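Local atomic coordinates of nucleoporin NUP82 (PDB entry 3PBP), a protein that serves as a structural component of the yeast nuclear pore complex, its N-terminal beta-propeller domain including the region that interacts with NUP116. Residues R34-N47 / V90-D102. The protein carries 1 engineered substitution. Sequence-based numbering, arbitrary orientation.
Sequences RIVFIQDNIIRWYN and VMEVPWGYSNVED
W95 lies sandwiched between R34 and W45. The R34 guanidinium stacks on one face of the indole, planes 17° apart, with CZ 3.4 Å from the centroid of the five-membered ring, a cation-pi contact. A bend at chi3 (113°) in the R34 chain lays the guanidinium over the indole, while R34 CB meets W95 CH2 at the rim. On the opposite face sits W45, whose CB makes a CH-pi contact with the W95 six-membered ring and whose edge is turned to it in an offset edge-to-face pair, planes at 75° and centroids 5.0 Å apart. P94 lies over one face of the W45 ring, its CD in a CH-pi contact 3.7 Å from the centroid of the six-membered ring. V36 CG2 approaches W95 CZ2 to 3.6 Å, and W95 NE1 is hydrogen-bonded to the carbonyl O of G77. The hairpin 34-47 belongs to one four-stranded antiparallel blade of the beta-propeller, and the loop follows strand 87-92 of the next. Replacing W95 by an alanine is likely to strip the R34 guanidinium of its stacking surface and leave a gap beside W45. Packing thins away from the tryptophans: I43 CD1 just reaches the SE of selenomethionine M91 at 4.2 Å, and V100 CG2 touches W45 CH2 at 4.0 Å. Beyond the type II turn P94-Y97, S98 and N99 are exposed, their side chains directed away from the hairpin.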
ATOM      1  N   ARG A  34     -25.813 -13.695   4.113  1.00 49.41           N
ATOM      2  CA  ARG A  34     -26.178 -13.638   2.689  1.00 50.03           C
ATOM      3  C   ARG A  34     -25.083 -14.288   1.861  1.00 50.81           C
ATOM      4  O   ARG A  34     -23.909 -14.003   2.065  1.00 52.77           O
ATOM      5  CB  ARG A  34     -26.307 -12.198   2.190  1.00 49.74           C
ATOM      6  CG  ARG A  34     -27.162 -11.243   2.999  1.00 47.94           C
ATOM      7  CD  ARG A  34     -26.563  -9.867   2.802  1.00 50.13           C
ATOM      8  NE  ARG A  34     -27.409  -8.940   2.066  1.00 48.52           N
ATOM      9  CZ  ARG A  34     -26.947  -7.856   1.453  1.00 48.21           C
ATOM     10  NH1 ARG A  34     -25.652  -7.579   1.471  1.00 45.45           N
ATOM     11  NH2 ARG A  34     -27.788  -7.025   0.857  1.00 49.78           N
ATOM     12  N   ILE A  35     -25.466 -15.124   0.902  1.00 50.83           N
ATOM     13  CA  ILE A  35     -24.505 -15.818   0.050  1.00 50.03           C
ATOM     14  C   ILE A  35     -24.563 -15.371  -1.410  1.00 49.95           C
ATOM     15  O   ILE A  35     -25.651 -15.192  -1.958  1.00 50.17           O
ATOM     16  CB  ILE A  35     -24.758 -17.341   0.087  1.00 48.40           C
ATOM     17  CG1 ILE A  35     -24.525 -17.868   1.500  1.00 48.37           C
ATOM     18  CG2 ILE A  35     -23.852 -18.053  -0.913  1.00 48.34           C
ATOM     19  CD1 ILE A  35     -25.021 -19.285   1.679  1.00 48.25           C
ATOM     20  N   VAL A  36     -23.395 -15.178  -2.019  1.00 48.93           N
ATOM     21  CA  VAL A  36     -23.310 -14.820  -3.432  1.00 50.99           C
ATOM     22  C   VAL A  36     -22.472 -15.919  -4.077  1.00 52.32           C
ATOM     23  O   VAL A  36     -21.397 -16.269  -3.584  1.00 51.66           O
ATOM     24  CB  VAL A  36     -22.653 -13.425  -3.682  1.00 50.52           C
ATOM     25  CG1 VAL A  36     -22.515 -13.161  -5.181  1.00 47.77           C
ATOM     26  CG2 VAL A  36     -23.523 -12.332  -3.094  1.00 52.09           C
ATOM     27  N   PHE A  37     -22.971 -16.448  -5.186  1.00 54.79           N
ATOM     28  CA  PHE A  37     -22.333 -17.554  -5.890  1.00 58.08           C
ATOM     29  C   PHE A  37     -22.220 -17.265  -7.380  1.00 58.63           C
ATOM     30  O   PHE A  37     -23.229 -17.011  -8.035  1.00 59.57           O
ATOM     31  CB  PHE A  37     -23.194 -18.798  -5.654  1.00 60.16           C
ATOM     32  CG  PHE A  37     -22.597 -20.075  -6.159  1.00 64.33           C
ATOM     33  CD1 PHE A  37     -21.479 -20.630  -5.550  1.00 65.66           C
ATOM     34  CD2 PHE A  37     -23.193 -20.762  -7.210  1.00 65.68           C
ATOM     35  CE1 PHE A  37     -20.971 -21.854  -5.981  1.00 65.95           C
ATOM     36  CE2 PHE A  37     -22.692 -21.981  -7.643  1.00 66.45           C
ATOM     37  CZ  PHE A  37     -21.577 -22.528  -7.024  1.00 66.30           C
ATOM     38  N   ILE A  38     -21.004 -17.288  -7.919  1.00 59.99           N
ATOM     39  CA  ILE A  38     -20.808 -17.034  -9.352  1.00 61.77           C
ATOM     40  C   ILE A  38     -20.413 -18.314 -10.099  1.00 64.41           C
ATOM     41  O   ILE A  38     -19.484 -19.029  -9.702  1.00 64.65           O
ATOM     42  CB  ILE A  38     -19.735 -15.954  -9.612  1.00 59.89           C
ATOM     43  CG1 ILE A  38     -20.185 -14.628  -9.006  1.00 59.80           C
ATOM     44  CG2 ILE A  38     -19.522 -15.783 -11.111  1.00 58.78           C
ATOM     45  CD1 ILE A  38     -19.279 -13.485  -9.337  1.00 60.13           C
ATOM     46  N   GLN A  39     -21.126 -18.593 -11.188  1.00 66.41           N
ATOM     47  CA  GLN A  39     -20.890 -19.796 -11.985  1.00 67.57           C
ATOM     48  C   GLN A  39     -21.550 -19.671 -13.367  1.00 68.38           C
ATOM     49  O   GLN A  39     -22.734 -19.320 -13.475  1.00 68.70           O
ATOM     50  CB  GLN A  39     -21.440 -20.990 -11.210  1.00 68.16           C
ATOM     51  CG  GLN A  39     -21.758 -22.225 -12.002  1.00 69.82           C
ATOM     52  CD  GLN A  39     -22.309 -23.311 -11.100  1.00 72.40           C
ATOM     53  OE1 GLN A  39     -21.579 -23.894 -10.277  1.00 73.00           O
ATOM     54  NE2 GLN A  39     -23.611 -23.575 -11.221  1.00 72.21           N
ATOM     55  N   ASP A  40     -20.774 -19.947 -14.413  1.00 68.34           N
ATOM     56  CA  ASP A  40     -21.250 -19.845 -15.794  1.00 69.08           C
ATOM     57  C   ASP A  40     -21.719 -18.445 -16.140  1.00 67.87           C
ATOM     58  O   ASP A  40     -22.708 -18.269 -16.847  1.00 69.01           O
ATOM     59  CB  ASP A  40     -22.401 -20.817 -16.064  1.00 72.70           C
ATOM     60  CG  ASP A  40     -21.967 -22.269 -15.990  1.00 77.69           C
ATOM     61  OD1 ASP A  40     -20.799 -22.554 -16.376  1.00 79.12           O
ATOM     62  OD2 ASP A  40     -22.797 -23.119 -15.562  1.00 77.74           O
ATOM     63  N   ASN A  41     -21.001 -17.450 -15.648  1.00 66.34           N
ATOM     64  CA  ASN A  41     -21.355 -16.063 -15.907  1.00 66.41           C
ATOM     65  C   ASN A  41     -22.733 -15.690 -15.387  1.00 65.31           C
ATOM     66  O   ASN A  41     -23.418 -14.851 -15.970  1.00 65.61           O
ATOM     67  CB  ASN A  41     -21.264 -15.751 -17.398  1.00 66.59           C
ATOM     68  CG  ASN A  41     -19.868 -15.961 -17.943  1.00 68.51           C
ATOM     69  OD1 ASN A  41     -18.897 -15.378 -17.455  1.00 69.99           O
ATOM     70  ND2 ASN A  41     -19.757 -16.797 -18.958  1.00 68.82           N
ATOM     71  N   ILE A  42     -23.133 -16.326 -14.290  1.00 63.27           N
ATOM     72  CA  ILE A  42     -24.411 -16.021 -13.668  1.00 62.75           C
ATOM     73  C   ILE A  42     -24.186 -15.772 -12.177  1.00 62.74           C
ATOM     74  O   ILE A  42     -23.431 -16.503 -11.520  1.00 61.62           O
ATOM     75  CB  ILE A  42     -25.440 -17.177 -13.803  1.00 62.47           C
ATOM     76  CG1 ILE A  42     -25.564 -17.625 -15.268  1.00 59.90           C
ATOM     77  CG2 ILE A  42     -26.809 -16.700 -13.276  1.00 61.54           C
ATOM     78  CD1 ILE A  42     -26.385 -18.872 -15.452  1.00 55.97           C
ATOM     79  N   ILE A  43     -24.841 -14.738 -11.653  1.00 61.65           N
ATOM     80  CA  ILE A  43     -24.734 -14.411 -10.247  1.00 60.12           C
ATOM     81  C   ILE A  43     -25.928 -15.006  -9.522  1.00 60.23           C
ATOM     82  O   ILE A  43     -27.074 -14.808  -9.920  1.00 59.97           O
ATOM     83  CB  ILE A  43     -24.758 -12.889 -10.005  1.00 59.83           C
ATOM     84  CG1 ILE A  43     -23.634 -12.209 -10.791  1.00 61.34           C
ATOM     85  CG2 ILE A  43     -24.618 -12.602  -8.517  1.00 57.99           C
ATOM     86  CD1 ILE A  43     -23.668 -10.667 -10.749  1.00 60.89           C
ATOM     87  N   ARG A  44     -25.655 -15.764  -8.471  1.00 60.00           N
ATOM     88  CA  ARG A  44     -26.717 -16.327  -7.655  1.00 60.15           C
ATOM     89  C   ARG A  44     -26.578 -15.686  -6.276  1.00 60.37           C
ATOM     90  O   ARG A  44     -25.476 -15.598  -5.734  1.00 61.28           O
ATOM     91  CB  ARG A  44     -26.568 -17.830  -7.525  1.00 60.83           C
ATOM     92  CG  ARG A  44     -26.951 -18.584  -8.747  1.00 62.43           C
ATOM     93  CD  ARG A  44     -26.923 -20.076  -8.466  1.00 64.88           C
ATOM     94  NE  ARG A  44     -27.223 -20.849  -9.666  1.00 69.51           N
ATOM     95  CZ  ARG A  44     -27.139 -22.173  -9.755  1.00 71.33           C
ATOM     96  NH1 ARG A  44     -26.761 -22.892  -8.706  1.00 72.84           N
ATOM     97  NH2 ARG A  44     -27.420 -22.778 -10.902  1.00 71.88           N
ATOM     98  N   TRP A  45     -27.684 -15.214  -5.714  1.00 59.83           N
ATOM     99  CA  TRP A  45     -27.642 -14.595  -4.400  1.00 58.07           C
ATOM    100  C   TRP A  45     -28.792 -15.122  -3.571  1.00 57.09           C
ATOM    101  O   TRP A  45     -29.904 -15.256  -4.060  1.00 57.72           O
ATOM    102  CB  TRP A  45     -27.698 -13.068  -4.530  1.00 58.33           C
ATOM    103  CG  TRP A  45     -28.971 -12.501  -5.109  1.00 58.75           C
ATOM    104  CD1 TRP A  45     -30.041 -12.015  -4.416  1.00 58.04           C
ATOM    105  CD2 TRP A  45     -29.271 -12.300  -6.493  1.00 59.63           C
ATOM    106  NE1 TRP A  45     -30.981 -11.515  -5.277  1.00 57.41           N
ATOM    107  CE2 TRP A  45     -30.536 -11.677  -6.561  1.00 59.07           C
ATOM    108  CE3 TRP A  45     -28.589 -12.579  -7.686  1.00 59.62           C
ATOM    109  CZ2 TRP A  45     -31.140 -11.333  -7.776  1.00 59.41           C
ATOM    110  CZ3 TRP A  45     -29.194 -12.235  -8.901  1.00 59.53           C
ATOM    111  CH2 TRP A  45     -30.452 -11.618  -8.933  1.00 58.82           C
ATOM    112  N   TYR A  46     -28.527 -15.429  -2.312  1.00 55.96           N
ATOM    113  CA  TYR A  46     -29.570 -15.963  -1.462  1.00 55.94           C
ATOM    114  C   TYR A  46     -29.384 -15.485  -0.040  1.00 56.94           C
ATOM    115  O   TYR A  46     -28.294 -15.608   0.521  1.00 58.13           O
ATOM    116  CB  TYR A  46     -29.512 -17.487  -1.529  1.00 55.21           C
ATOM    117  CG  TYR A  46     -30.340 -18.251  -0.529  1.00 53.37           C
ATOM    118  CD1 TYR A  46     -31.726 -18.351  -0.656  1.00 53.99           C
ATOM    119  CD2 TYR A  46     -29.725 -18.936   0.506  1.00 53.90           C
ATOM    120  CE1 TYR A  46     -32.478 -19.135   0.228  1.00 53.42           C
ATOM    121  CE2 TYR A  46     -30.456 -19.716   1.392  1.00 54.90           C
ATOM    122  CZ  TYR A  46     -31.829 -19.815   1.251  1.00 54.96           C
ATOM    123  OH  TYR A  46     -32.527 -20.601   2.144  1.00 54.86           O
ATOM    124  N   ASN A  47     -30.439 -14.912   0.532  1.00 56.36           N
ATOM    125  CA  ASN A  47     -30.374 -14.457   1.907  1.00 54.93           C
ATOM    126  C   ASN A  47     -30.933 -15.562   2.795  1.00 55.08           C
ATOM    127  O   ASN A  47     -32.131 -15.830   2.812  1.00 54.70           O
ATOM    128  CB  ASN A  47     -31.168 -13.171   2.117  1.00 52.46           C
ATOM    129  CG  ASN A  47     -31.051 -12.658   3.531  1.00 50.45           C
ATOM    130  OD1 ASN A  47     -31.364 -13.365   4.482  1.00 50.36           O
ATOM    131  ND2 ASN A  47     -30.585 -11.431   3.677  1.00 51.44           N
ATOM    132  N   VAL A  90     -17.741  -3.567 -12.502  1.00 57.23           N
ATOM    133  CA  VAL A  90     -18.332  -3.494 -11.181  1.00 57.49           C
ATOM    134  C   VAL A  90     -19.835  -3.717 -11.330  1.00 59.41           C
ATOM    135  O   VAL A  90     -20.532  -2.951 -12.005  1.00 59.42           O
ATOM    136  CB  VAL A  90     -18.050  -2.155 -10.499  1.00 56.90           C
ATOM    137  CG1 VAL A  90     -18.812  -2.073  -9.183  1.00 56.26           C
ATOM    138  CG2 VAL A  90     -16.564  -2.027 -10.236  1.00 55.59           C
HETATM  139  N   MSE A  91     -20.319  -4.791 -10.710  1.00 60.78           N
HETATM  140  CA  MSE A  91     -21.725  -5.149 -10.765  1.00 61.33           C
HETATM  141  C   MSE A  91     -22.402  -5.106  -9.414  1.00 59.74           C
HETATM  142  O   MSE A  91     -21.799  -5.415  -8.388  1.00 59.57           O
HETATM  143  CB  MSE A  91     -21.877  -6.534 -11.358  1.00 65.53           C
HETATM  144  CG  MSE A  91     -21.568  -6.571 -12.821  1.00 73.48           C
HETATM  145 SE   MSE A  91     -21.558  -8.363 -13.539  1.00 91.13          SE
HETATM  146  CE  MSE A  91     -20.319  -8.102 -15.009  1.00 81.42           C
ATOM    147  N   GLU A  92     -23.676  -4.739  -9.435  1.00 57.71           N
ATOM    148  CA  GLU A  92     -24.474  -4.638  -8.232  1.00 56.67           C
ATOM    149  C   GLU A  92     -25.272  -5.916  -8.024  1.00 55.78           C
ATOM    150  O   GLU A  92     -26.043  -6.305  -8.895  1.00 55.86           O
ATOM    151  CB  GLU A  92     -25.420  -3.445  -8.371  1.00 57.78           C
ATOM    152  CG  GLU A  92     -26.222  -3.107  -7.136  1.00 62.41           C
ATOM    153  CD  GLU A  92     -27.021  -1.825  -7.300  1.00 65.08           C
ATOM    154  OE1 GLU A  92     -28.014  -1.824  -8.058  1.00 66.30           O
ATOM    155  OE2 GLU A  92     -26.649  -0.807  -6.673  1.00 67.05           O
ATOM    156  N   VAL A  93     -25.073  -6.589  -6.893  1.00 55.47           N
ATOM    157  CA  VAL A  93     -25.841  -7.805  -6.602  1.00 54.28           C
ATOM    158  C   VAL A  93     -27.280  -7.317  -6.400  1.00 55.70           C
ATOM    159  O   VAL A  93     -27.543  -6.478  -5.537  1.00 56.39           O
ATOM    160  CB  VAL A  93     -25.346  -8.494  -5.327  1.00 51.31           C
ATOM    161  CG1 VAL A  93     -26.238  -9.655  -4.998  1.00 50.61           C
ATOM    162  CG2 VAL A  93     -23.930  -8.970  -5.522  1.00 51.36           C
ATOM    163  N   PRO A  94     -28.229  -7.834  -7.195  1.00 55.46           N
ATOM    164  CA  PRO A  94     -29.644  -7.449  -7.131  1.00 55.41           C
ATOM    165  C   PRO A  94     -30.421  -7.822  -5.874  1.00 54.75           C
ATOM    166  O   PRO A  94     -31.530  -8.341  -5.965  1.00 56.21           O
ATOM    167  CB  PRO A  94     -30.239  -8.107  -8.376  1.00 55.13           C
ATOM    168  CG  PRO A  94     -29.040  -8.399  -9.245  1.00 55.46           C
ATOM    169  CD  PRO A  94     -28.027  -8.834  -8.245  1.00 54.65           C
ATOM    170  N   TRP A  95     -29.856  -7.559  -4.704  1.00 53.30           N
ATOM    171  CA  TRP A  95     -30.559  -7.882  -3.467  1.00 53.81           C
ATOM    172  C   TRP A  95     -31.880  -7.133  -3.487  1.00 56.69           C
ATOM    173  O   TRP A  95     -31.905  -5.926  -3.739  1.00 56.13           O
ATOM    174  CB  TRP A  95     -29.772  -7.421  -2.235  1.00 48.70           C
ATOM    175  CG  TRP A  95     -28.450  -8.073  -2.046  1.00 45.34           C
ATOM    176  CD1 TRP A  95     -27.219  -7.487  -2.167  1.00 43.04           C
ATOM    177  CD2 TRP A  95     -28.214  -9.433  -1.670  1.00 42.80           C
ATOM    178  NE1 TRP A  95     -26.231  -8.399  -1.885  1.00 42.29           N
ATOM    179  CE2 TRP A  95     -26.813  -9.603  -1.581  1.00 42.71           C
ATOM    180  CE3 TRP A  95     -29.047 -10.523  -1.409  1.00 39.60           C
ATOM    181  CZ2 TRP A  95     -26.230 -10.818  -1.230  1.00 41.85           C
ATOM    182  CZ3 TRP A  95     -28.472 -11.726  -1.060  1.00 41.05           C
ATOM    183  CH2 TRP A  95     -27.073 -11.867  -0.976  1.00 42.88           C
ATOM    184  N   GLY A  96     -32.978  -7.833  -3.224  1.00 60.11           N
ATOM    185  CA  GLY A  96     -34.257  -7.148  -3.203  1.00 64.14           C
ATOM    186  C   GLY A  96     -35.080  -7.355  -4.452  1.00 67.56           C
ATOM    187  O   GLY A  96     -36.306  -7.264  -4.409  1.00 67.61           O
ATOM    188  N   TYR A  97     -34.408  -7.603  -5.572  1.00 70.57           N
ATOM    189  CA  TYR A  97     -35.104  -7.874  -6.819  1.00 73.35           C
ATOM    190  C   TYR A  97     -35.336  -9.371  -6.821  1.00 77.35           C
ATOM    191  O   TYR A  97     -34.596 -10.116  -6.170  1.00 78.08           O
ATOM    192  CB  TYR A  97     -34.246  -7.489  -8.009  1.00 71.80           C
ATOM    193  CG  TYR A  97     -33.893  -6.033  -8.034  1.00 70.42           C
ATOM    194  CD1 TYR A  97     -32.892  -5.522  -7.212  1.00 69.76           C
ATOM    195  CD2 TYR A  97     -34.585  -5.151  -8.856  1.00 70.33           C
ATOM    196  CE1 TYR A  97     -32.593  -4.165  -7.207  1.00 69.08           C
ATOM    197  CE2 TYR A  97     -34.296  -3.794  -8.858  1.00 70.24           C
ATOM    198  CZ  TYR A  97     -33.299  -3.310  -8.031  1.00 69.78           C
ATOM    199  OH  TYR A  97     -33.012  -1.968  -8.019  1.00 70.71           O
ATOM    200  N   SER A  98     -36.363  -9.815  -7.529  1.00 81.99           N
ATOM    201  CA  SER A  98     -36.664 -11.240  -7.581  1.00 87.65           C
ATOM    202  C   SER A  98     -36.745 -11.713  -9.023  1.00 91.25           C
ATOM    203  O   SER A  98     -36.192 -12.763  -9.382  1.00 92.50           O
ATOM    204  CB  SER A  98     -37.981 -11.532  -6.854  1.00 87.23           C
ATOM    205  OG  SER A  98     -39.011 -10.675  -7.313  1.00 88.83           O
ATOM    206  N   ASN A  99     -37.418 -10.928  -9.853  1.00 94.65           N
ATOM    207  CA  ASN A  99     -37.566 -11.282 -11.250  1.00 97.68           C
ATOM    208  C   ASN A  99     -36.850 -10.272 -12.132  1.00 98.65           C
ATOM    209  O   ASN A  99     -37.456  -9.313 -12.612  1.00 99.12           O
ATOM    210  CB  ASN A  99     -39.048 -11.346 -11.611  1.00 99.83           C
ATOM    211  CG  ASN A  99     -39.362 -12.499 -12.532  1.00102.91           C
ATOM    212  OD1 ASN A  99     -39.028 -13.654 -12.239  1.00104.16           O
ATOM    213  ND2 ASN A  99     -40.008 -12.199 -13.657  1.00104.70           N
ATOM    214  N   VAL A 100     -35.557 -10.492 -12.342  1.00 99.66           N
ATOM    215  CA  VAL A 100     -34.755  -9.592 -13.161  1.00100.68           C
ATOM    216  C   VAL A 100     -34.801 -10.010 -14.630  1.00101.34           C
ATOM    217  O   VAL A 100     -33.892 -10.675 -15.128  1.00101.37           O
ATOM    218  CB  VAL A 100     -33.290  -9.575 -12.690  1.00100.40           C
ATOM    219  CG1 VAL A 100     -32.628  -8.282 -13.118  1.00100.15           C
ATOM    220  CG2 VAL A 100     -33.227  -9.744 -11.185  1.00100.63           C
ATOM    221  N   GLU A 101     -35.866  -9.612 -15.320  1.00102.19           N
ATOM    222  CA  GLU A 101     -36.047  -9.944 -16.730  1.00102.48           C
ATOM    223  C   GLU A 101     -35.713  -8.778 -17.648  1.00101.95           C
ATOM    224  O   GLU A 101     -34.878  -8.910 -18.542  1.00101.96           O
ATOM    225  CB  GLU A 101     -37.482 -10.389 -16.978  1.00103.97           C
ATOM    226  CG  GLU A 101     -37.585 -11.787 -17.545  1.00106.82           C
ATOM    227  CD  GLU A 101     -38.555 -12.661 -16.764  1.00108.75           C
ATOM    228  OE1 GLU A 101     -38.284 -12.938 -15.577  1.00108.92           O
ATOM    229  OE2 GLU A 101     -39.592 -13.068 -17.332  1.00109.91           O
ATOM    230  N   ASP A 102     -36.379  -7.648 -17.427  1.00101.02           N
ATOM    231  CA  ASP A 102     -36.153  -6.437 -18.213  1.00100.44           C
ATOM    232  C   ASP A 102     -34.699  -6.280 -18.616  1.00 99.28           C
ATOM    233  O   ASP A 102     -33.837  -6.112 -17.760  1.00100.28           O
ATOM    234  CB  ASP A 102     -36.538  -5.203 -17.402  1.00101.97           C
ATOM    235  CG  ASP A 102     -37.762  -4.512 -17.939  1.00103.67           C
ATOM    236  OD1 ASP A 102     -37.761  -4.139 -19.134  1.00103.95           O
ATOM    237  OD2 ASP A 102     -38.723  -4.339 -17.157  1.00105.24           O
TER